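Local coordinates for uncharacterized protein (Bacteroides uniformis, PDB 4JPQ) that is of unknown function but, as a member of carbohydrate-binding family 9, probably binds carbohydrate through a beta-sandwich fold, at residues E91-P96 and N182-G187; Y102-C107 and M207-A212. One frame throughout, in Å; residues are numbered along the deposited sequence.

Contact 1. Residues E91-P96 and N182-G187; sequences EFFVSP and NFYKCG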
ATOM      1  N   GLU A  91      -3.281  -0.763   1.321  1.00 44.35           N
ATOM      2  CA  GLU A  91      -2.254  -0.156   2.158  1.00 44.02           C
ATOM      3  C   GLU A  91      -0.873  -0.790   1.959  1.00 45.38           C
ATOM      4  O   GLU A  91      -0.768  -1.963   1.603  1.00 43.01           O
ATOM      5  CB  GLU A  91      -2.664  -0.269   3.639  1.00 47.79           C
ATOM      6  CG  GLU A  91      -4.084   0.214   3.973  1.00 55.27           C
ATOM      7  CD  GLU A  91      -4.470   0.116   5.442  1.00 59.53           C
ATOM      8  OE1 GLU A  91      -3.698  -0.414   6.253  1.00 63.95           O
ATOM      9  OE2 GLU A  91      -5.580   0.558   5.789  1.00 58.18           O
ATOM     10  N   PHE A  92       0.161   0.025   2.188  1.00 49.70           N
ATOM     11  CA  PHE A  92       1.572  -0.363   2.139  1.00 48.65           C
ATOM     12  C   PHE A  92       2.261   0.240   3.362  1.00 43.93           C
ATOM     13  O   PHE A  92       2.257   1.457   3.526  1.00 49.32           O
ATOM     14  CB  PHE A  92       2.231   0.165   0.859  1.00 50.05           C
ATOM     15  CG  PHE A  92       3.733  -0.059   0.784  1.00 51.48           C
ATOM     16  CD1 PHE A  92       4.284  -1.325   1.003  1.00 58.59           C
ATOM     17  CD2 PHE A  92       4.599   0.985   0.433  1.00 51.53           C
ATOM     18  CE1 PHE A  92       5.657  -1.542   0.902  1.00 51.96           C
ATOM     19  CE2 PHE A  92       5.969   0.772   0.321  1.00 45.59           C
ATOM     20  CZ  PHE A  92       6.498  -0.493   0.559  1.00 50.72           C
ATOM     21  N   PHE A  93       2.810  -0.614   4.217  1.00 37.82           N
ATOM     22  CA  PHE A  93       3.522  -0.200   5.436  1.00 43.71           C
ATOM     23  C   PHE A  93       4.974  -0.611   5.228  1.00 46.68           C
ATOM     24  O   PHE A  93       5.217  -1.721   4.761  1.00 47.35           O
ATOM     25  CB  PHE A  93       2.982  -0.918   6.676  1.00 52.09           C
ATOM     26  CG  PHE A  93       1.700  -0.342   7.250  1.00 48.61           C
ATOM     27  CD1 PHE A  93       0.582  -0.074   6.450  1.00 50.15           C
ATOM     28  CD2 PHE A  93       1.578  -0.151   8.628  1.00 46.82           C
ATOM     29  CE1 PHE A  93      -0.598   0.423   7.010  1.00 44.08           C
ATOM     30  CE2 PHE A  93       0.404   0.339   9.187  1.00 46.54           C
ATOM     31  CZ  PHE A  93      -0.685   0.634   8.376  1.00 48.11           C
ATOM     32  N   VAL A  94       5.928   0.250   5.598  1.00 55.08           N
ATOM     33  CA  VAL A  94       7.355  -0.031   5.351  1.00 57.38           C
ATOM     34  C   VAL A  94       8.321   0.756   6.259  1.00 58.09           C
ATOM     35  O   VAL A  94       8.095   1.938   6.513  1.00 59.65           O
ATOM     36  CB  VAL A  94       7.682   0.217   3.845  1.00 54.81           C
ATOM     37  CG1 VAL A  94       7.478   1.679   3.447  1.00 56.69           C
ATOM     38  CG2 VAL A  94       9.085  -0.233   3.480  1.00 63.03           C
ATOM     39  N   SER A  95       9.378   0.080   6.728  1.00 61.20           N
ATOM     40  CA  SER A  95      10.467   0.657   7.540  1.00 62.39           C
ATOM     41  C   SER A  95      11.690   0.557   6.618  1.00 61.15           C
ATOM     42  O   SER A  95      12.119  -0.554   6.287  1.00 65.88           O
ATOM     43  CB  SER A  95      10.696  -0.129   8.843  1.00 70.50           C
ATOM     44  OG  SER A  95      11.863   0.301   9.536  1.00 93.34           O
ATOM     45  N   PRO A  96      12.289   1.693   6.236  1.00 68.36           N
ATOM     46  CA  PRO A  96      13.339   1.638   5.230  1.00 82.89           C
ATOM     47  C   PRO A  96      14.807   1.544   5.665  1.00 91.35           C
ATOM     48  O   PRO A  96      15.648   1.311   4.781  1.00102.34           O
ATOM     49  CB  PRO A  96      13.122   2.964   4.516  1.00 84.99           C
ATOM     50  CG  PRO A  96      12.820   3.891   5.655  1.00 83.94           C
ATOM     51  CD  PRO A  96      12.151   3.074   6.730  1.00 80.99           C
ATOM     52  N   ASN A 182       4.808  -4.568   4.830  1.00 51.53           N
ATOM     53  CA  ASN A 182       3.646  -5.432   4.624  1.00 54.06           C
ATOM     54  C   ASN A 182       2.614  -4.702   3.761  1.00 48.58           C
ATOM     55  O   ASN A 182       2.696  -3.464   3.585  1.00 41.32           O
ATOM     56  CB  ASN A 182       3.059  -5.854   5.988  1.00 57.01           C
ATOM     57  CG  ASN A 182       2.364  -7.216   5.964  1.00 54.46           C
ATOM     58  OD1 ASN A 182       1.963  -7.725   4.917  1.00 53.98           O
ATOM     59  ND2 ASN A 182       2.212  -7.808   7.148  1.00 60.14           N
ATOM     60  N   PHE A 183       1.671  -5.475   3.221  1.00 42.93           N
ATOM     61  CA  PHE A 183       0.627  -4.950   2.335  1.00 51.14           C
ATOM     62  C   PHE A 183      -0.724  -5.385   2.867  1.00 52.76           C
ATOM     63  O   PHE A 183      -0.860  -6.522   3.318  1.00 50.92           O
ATOM     64  CB  PHE A 183       0.839  -5.453   0.906  1.00 53.39           C
ATOM     65  CG  PHE A 183       2.251  -5.273   0.412  1.00 53.25           C
ATOM     66  CD1 PHE A 183       3.232  -6.211   0.727  1.00 52.98           C
ATOM     67  CD2 PHE A 183       2.613  -4.153  -0.346  1.00 52.02           C
ATOM     68  CE1 PHE A 183       4.540  -6.042   0.296  1.00 53.91           C
ATOM     69  CE2 PHE A 183       3.922  -3.990  -0.787  1.00 49.97           C
ATOM     70  CZ  PHE A 183       4.888  -4.930  -0.461  1.00 51.45           C
ATOM     71  N   TYR A 184      -1.703  -4.471   2.851  1.00 51.19           N
ATOM     72  CA  TYR A 184      -3.029  -4.765   3.392  1.00 46.36           C
ATOM     73  C   TYR A 184      -4.200  -4.279   2.540  1.00 46.89           C
ATOM     74  O   TYR A 184      -4.072  -3.344   1.746  1.00 43.96           O
ATOM     75  CB  TYR A 184      -3.217  -4.137   4.782  1.00 48.26           C
ATOM     76  CG  TYR A 184      -2.097  -4.288   5.780  1.00 45.06           C
ATOM     77  CD1 TYR A 184      -1.728  -5.540   6.253  1.00 52.88           C
ATOM     78  CD2 TYR A 184      -1.448  -3.164   6.315  1.00 43.22           C
ATOM     79  CE1 TYR A 184      -0.711  -5.688   7.200  1.00 55.03           C
ATOM     80  CE2 TYR A 184      -0.430  -3.297   7.257  1.00 49.13           C
ATOM     81  CZ  TYR A 184      -0.073  -4.553   7.716  1.00 51.90           C
ATOM     82  OH  TYR A 184       0.933  -4.670   8.642  1.00 46.81           O
ATOM     83  N   LYS A 185      -5.346  -4.921   2.785  1.00 48.89           N
ATOM     84  CA  LYS A 185      -6.650  -4.578   2.216  1.00 47.63           C
ATOM     85  C   LYS A 185      -7.659  -4.499   3.367  1.00 50.46           C
ATOM     86  O   LYS A 185      -7.633  -5.340   4.280  1.00 48.46           O
ATOM     87  CB  LYS A 185      -7.112  -5.658   1.270  1.00 46.34           C
ATOM     88  CG  LYS A 185      -8.510  -5.481   0.698  1.00 45.89           C
ATOM     89  CD  LYS A 185      -8.602  -4.358  -0.321  1.00 48.77           C
ATOM     90  CE  LYS A 185     -10.034  -4.138  -0.817  1.00 49.22           C
ATOM     91  NZ  LYS A 185     -10.947  -3.416   0.114  1.00 49.34           N
ATOM     92  N   CYS A 186      -8.555  -3.512   3.303  1.00 43.12           N
ATOM     93  CA  CYS A 186      -9.592  -3.337   4.317  1.00 44.16           C
ATOM     94  C   CYS A 186     -10.692  -2.392   3.848  1.00 48.29           C
ATOM     95  O   CYS A 186     -10.650  -1.905   2.722  1.00 47.94           O
ATOM     96  CB  CYS A 186      -8.974  -2.800   5.629  1.00 49.73           C
ATOM     97  SG  CYS A 186      -8.342  -1.124   5.481  1.00 48.29           S
ATOM     98  N   GLY A 187     -11.674  -2.162   4.726  1.00 46.73           N
ATOM     99  CA  GLY A 187     -12.764  -1.218   4.494  1.00 40.13           C
ATOM    100  C   GLY A 187     -13.699  -1.239   5.683  1.00 45.64           C
ATOM    101  O   GLY A 187     -14.694  -1.946   5.662  1.00 53.24           O
TER
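The carbonyl O of E91 draws in three groups. Y184 N donates to it over 3.0 Å, F183 CA adds a CH···O contact, and the hydroxyl of Y66 makes a weak hydrogen bond. This is the antiparallel pairing of strands 89-95 and 178-186 in the beta-sandwich: E91-Y184 and F93-N182 are hydrogen-bonded pairs flanking the non-hydrogen-bonded pair F92-F183. E91 N returns a bond to Y184 O at 2.7 Å, and F93 and N182 each donate their backbone N to the other's O. On one face of the sheet, the F92 and F183 rings run alongside each other as nearly parallel plates (19°) with little overlap, centroids 5.1 Å apart; L64 and Y66 from strand 61-70 pack on both, and F53 stacks on F183. On the other, Y184 turns its edge to F93 in a T-shaped pair, with CE2 standing 3.5 Å over the F93 ring, offset toward its rim. Beyond this pair, F208 stacks on Y184. N182 OD1 takes up its own neighbour's amide, F183 N, as well as S199 N. The E91 chain is extended beyond CG (chi2 -179°), and its carboxylate lies between two side chains of the partner strand, OE1 near CD2 of Y184 and OE2 3.2 Å from SG of C186.

Contact 2. Residues Y102-C107 and M207-A212; sequences YYNFEC and MFHCPA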
ATOM      1  N   TYR A 102       8.758   3.700  10.967  1.00 68.87           N
ATOM      2  CA  TYR A 102       8.104   3.110   9.781  1.00 61.49           C
ATOM      3  C   TYR A 102       7.088   4.100   9.230  1.00 61.37           C
ATOM      4  O   TYR A 102       6.743   5.091   9.900  1.00 62.73           O
ATOM      5  CB  TYR A 102       7.413   1.763  10.094  1.00 52.52           C
ATOM      6  CG  TYR A 102       6.156   1.883  10.907  1.00 50.26           C
ATOM      7  CD1 TYR A 102       6.203   2.033  12.304  1.00 54.76           C
ATOM      8  CD2 TYR A 102       4.902   1.875  10.288  1.00 50.70           C
ATOM      9  CE1 TYR A 102       5.032   2.168  13.058  1.00 52.13           C
ATOM     10  CE2 TYR A 102       3.728   2.023  11.029  1.00 45.98           C
ATOM     11  CZ  TYR A 102       3.794   2.159  12.404  1.00 50.68           C
ATOM     12  OH  TYR A 102       2.635   2.292  13.111  1.00 48.98           O
ATOM     13  N   TYR A 103       6.616   3.787   8.025  1.00 53.23           N
ATOM     14  CA  TYR A 103       5.640   4.583   7.307  1.00 52.96           C
ATOM     15  C   TYR A 103       4.454   3.729   6.896  1.00 54.56           C
ATOM     16  O   TYR A 103       4.603   2.532   6.681  1.00 57.61           O
ATOM     17  CB  TYR A 103       6.268   5.131   6.037  1.00 48.69           C
ATOM     18  CG  TYR A 103       7.418   6.067   6.268  1.00 55.91           C
ATOM     19  CD1 TYR A 103       8.722   5.587   6.423  1.00 57.42           C
ATOM     20  CD2 TYR A 103       7.215   7.451   6.307  1.00 61.00           C
ATOM     21  CE1 TYR A 103       9.792   6.461   6.612  1.00 65.65           C
ATOM     22  CE2 TYR A 103       8.274   8.332   6.494  1.00 67.94           C
ATOM     23  CZ  TYR A 103       9.560   7.837   6.644  1.00 69.04           C
ATOM     24  OH  TYR A 103      10.614   8.697   6.830  1.00 63.73           O
ATOM     25  N   ASN A 104       3.285   4.351   6.796  1.00 50.26           N
ATOM     26  CA  ASN A 104       2.078   3.680   6.303  1.00 52.77           C
ATOM     27  C   ASN A 104       1.450   4.541   5.209  1.00 51.36           C
ATOM     28  O   ASN A 104       1.161   5.719   5.432  1.00 43.63           O
ATOM     29  CB  ASN A 104       1.061   3.362   7.413  1.00 55.97           C
ATOM     30  CG  ASN A 104       0.659   4.574   8.221  1.00 62.30           C
ATOM     31  OD1 ASN A 104       1.513   5.271   8.724  1.00 68.30           O
ATOM     32  ND2 ASN A 104      -0.640   4.835   8.339  1.00 68.76           N
ATOM     33  N   PHE A 105       1.293   3.945   4.027  1.00 49.63           N
ATOM     34  CA  PHE A 105       0.695   4.580   2.869  1.00 47.98           C
ATOM     35  C   PHE A 105      -0.639   3.885   2.681  1.00 46.82           C
ATOM     36  O   PHE A 105      -0.662   2.727   2.276  1.00 48.39           O
ATOM     37  CB  PHE A 105       1.573   4.382   1.628  1.00 47.48           C
ATOM     38  CG  PHE A 105       2.922   5.018   1.736  1.00 43.72           C
ATOM     39  CD1 PHE A 105       3.962   4.354   2.370  1.00 41.70           C
ATOM     40  CD2 PHE A 105       3.167   6.264   1.175  1.00 42.94           C
ATOM     41  CE1 PHE A 105       5.216   4.930   2.456  1.00 48.48           C
ATOM     42  CE2 PHE A 105       4.424   6.847   1.264  1.00 44.62           C
ATOM     43  CZ  PHE A 105       5.447   6.182   1.902  1.00 42.88           C
ATOM     44  N   GLU A 106      -1.731   4.575   3.006  1.00 46.80           N
ATOM     45  CA  GLU A 106      -3.079   4.025   2.887  1.00 47.49           C
ATOM     46  C   GLU A 106      -3.783   4.847   1.824  1.00 44.23           C
ATOM     47  O   GLU A 106      -3.803   6.074   1.909  1.00 44.33           O
ATOM     48  CB  GLU A 106      -3.794   4.103   4.237  1.00 50.50           C
ATOM     49  CG  GLU A 106      -3.019   3.427   5.370  1.00 56.75           C
ATOM     50  CD  GLU A 106      -3.742   3.395   6.708  1.00 58.75           C
ATOM     51  OE1 GLU A 106      -4.964   3.591   6.758  1.00 55.86           O
ATOM     52  OE2 GLU A 106      -3.073   3.151   7.734  1.00 65.34           O
ATOM     53  N   CYS A 107      -4.352   4.175   0.825  1.00 43.96           N
ATOM     54  CA  CYS A 107      -4.995   4.852  -0.308  1.00 42.70           C
ATOM     55  C   CYS A 107      -6.357   4.234  -0.624  1.00 46.11           C
ATOM     56  O   CYS A 107      -6.448   3.007  -0.801  1.00 47.88           O
ATOM     57  CB  CYS A 107      -4.064   4.738  -1.506  1.00 50.05           C
ATOM     58  SG  CYS A 107      -4.382   5.945  -2.794  1.00 57.74           S
HETATM   59  N   MSE A 207      -4.969  -5.594  13.854  1.00 56.49           N
HETATM   60  CA  MSE A 207      -4.007  -4.536  14.130  1.00 57.65           C
HETATM   61  C   MSE A 207      -2.960  -4.588  13.042  1.00 57.47           C
HETATM   62  O   MSE A 207      -2.341  -5.622  12.845  1.00 53.87           O
HETATM   63  CB  MSE A 207      -3.454  -4.872  15.504  1.00 56.30           C
HETATM   64  CG  MSE A 207      -4.495  -4.658  16.602  1.00 56.92           C
HETATM   65 SE   MSE A 207      -3.617  -4.481  18.321  0.75 53.38          SE
HETATM   66  CE  MSE A 207      -4.073  -6.230  19.104  1.00 72.52           C
ATOM     67  N   PHE A 208      -2.780  -3.489  12.315  1.00 59.25           N
ATOM     68  CA  PHE A 208      -1.816  -3.421  11.212  1.00 58.87           C
ATOM     69  C   PHE A 208      -0.512  -2.694  11.528  1.00 54.93           C
ATOM     70  O   PHE A 208       0.462  -2.900  10.808  1.00 56.02           O
ATOM     71  CB  PHE A 208      -2.436  -2.740   9.966  1.00 60.91           C
ATOM     72  CG  PHE A 208      -3.526  -3.526   9.250  1.00 53.10           C
ATOM     73  CD1 PHE A 208      -3.572  -4.934   9.215  1.00 54.36           C
ATOM     74  CD2 PHE A 208      -4.457  -2.825   8.489  1.00 59.23           C
ATOM     75  CE1 PHE A 208      -4.568  -5.598   8.512  1.00 50.12           C
ATOM     76  CE2 PHE A 208      -5.442  -3.489   7.776  1.00 60.39           C
ATOM     77  CZ  PHE A 208      -5.498  -4.878   7.788  1.00 54.28           C
ATOM     78  N   HIS A 209      -0.478  -1.856  12.568  1.00 54.43           N
ATOM     79  CA  HIS A 209       0.735  -1.087  12.936  1.00 54.94           C
ATOM     80  C   HIS A 209       1.727  -1.928  13.778  1.00 59.74           C
ATOM     81  O   HIS A 209       2.107  -1.542  14.888  1.00 62.42           O
ATOM     82  CB  HIS A 209       0.316   0.208  13.643  1.00 53.72           C
ATOM     83  CG  HIS A 209      -0.460   1.143  12.771  1.00 55.19           C
ATOM     84  ND1 HIS A 209       0.103   2.249  12.173  1.00 54.06           N
ATOM     85  CD2 HIS A 209      -1.756   1.122  12.378  1.00 59.59           C
ATOM     86  CE1 HIS A 209      -0.816   2.877  11.459  1.00 57.93           C
ATOM     87  NE2 HIS A 209      -1.953   2.213  11.564  1.00 59.76           N
ATOM     88  N   CYS A 210       2.207  -3.033  13.194  1.00 59.97           N
ATOM     89  CA  CYS A 210       3.031  -4.043  13.883  1.00 60.58           C
ATOM     90  C   CYS A 210       4.292  -4.430  13.097  1.00 58.36           C
ATOM     91  O   CYS A 210       4.307  -5.449  12.401  1.00 59.38           O
ATOM     92  CB  CYS A 210       2.164  -5.268  14.161  1.00 59.62           C
ATOM     93  SG  CYS A 210       1.241  -5.792  12.708  1.00 54.88           S
ATOM     94  N   PRO A 211       5.362  -3.617  13.222  1.00 60.03           N
ATOM     95  CA  PRO A 211       6.655  -3.880  12.585  1.00 63.28           C
ATOM     96  C   PRO A 211       7.276  -5.261  12.823  1.00 64.60           C
ATOM     97  O   PRO A 211       8.025  -5.729  11.970  1.00 68.70           O
ATOM     98  CB  PRO A 211       7.563  -2.797  13.173  1.00 68.16           C
ATOM     99  CG  PRO A 211       6.648  -1.671  13.441  1.00 66.31           C
ATOM    100  CD  PRO A 211       5.373  -2.307  13.907  1.00 65.35           C
ATOM    101  N   ALA A 212       6.999  -5.880  13.972  1.00 69.98           N
ATOM    102  CA  ALA A 212       7.472  -7.243  14.262  1.00 71.94           C
ATOM    103  C   ALA A 212       6.992  -8.262  13.215  1.00 68.25           C
ATOM    104  O   ALA A 212       7.727  -9.192  12.906  1.00 65.59           O
ATOM    105  CB  ALA A 212       7.029  -7.681  15.653  1.00 75.81           C
TER
HETATM  106  O   HOH W   1      -4.080   4.640  10.308  1.00 40.37           O
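Y102 and H209 meet through first torsions of opposite sign: the tyrosine CG sits between its backbone N and carbonyl carbon (chi1 72°), whereas CG of H209 is anti to the carbonyl carbon (chi1 -64°). The two side chains cross at about a right angle and meet rim to rim, with Y102 OH in the plane of the imidazole and 2.7 Å from H209 ND1, a hydrogen bond whose proton is not assigned. Farther round the tyrosine ring, P211 CG packs at 3.9 Å from CD1. F208, H209 and C210 form an inverse gamma turn around H209, closed by a weak bond from C210 N to F208 O, in the loop between strands 195-197 and 215-219; the turn presents its imidazole to strand 102-108 of the beta-sandwich. There N104 brings ND2 to 3.7 Å from H209 CE1, amide and ring planes 69° apart. The same ND2 donates to E106 OE2 over 3.0 Å, meeting it from above the carboxylate plane, and also to Q116, while R124 holds N104 OD1. E106 OE2 lies 4.1 Å from H209 NE2, and a water donates to this oxygen at 3.1 Å while making a weak, longer contact with NE2.

Contacts 1 and 2 share a sheet, for strand 89-95 lies between strands 178-186 and 102-108; the probable hydrogen bonds F92 O to F105 N (2.7 Å) and V94 O to Y103 N (2.8 Å) tie strand 89-95 to strand 102-108. F93 is common ground: it meets H209 edge to face, and its CZ lies 3.4 Å from N104 CB. Two carboxylates, those of E91 and E106, come close on this face, and F208 CD2 packs against E91 OE1. A bound 3-cyclohexyl-1-propylsulfonic acid, probably from the crystallisation liquor, lies about 3 Å from the H209 side chain and about 5 Å from that of F93, consistent with a pocket here.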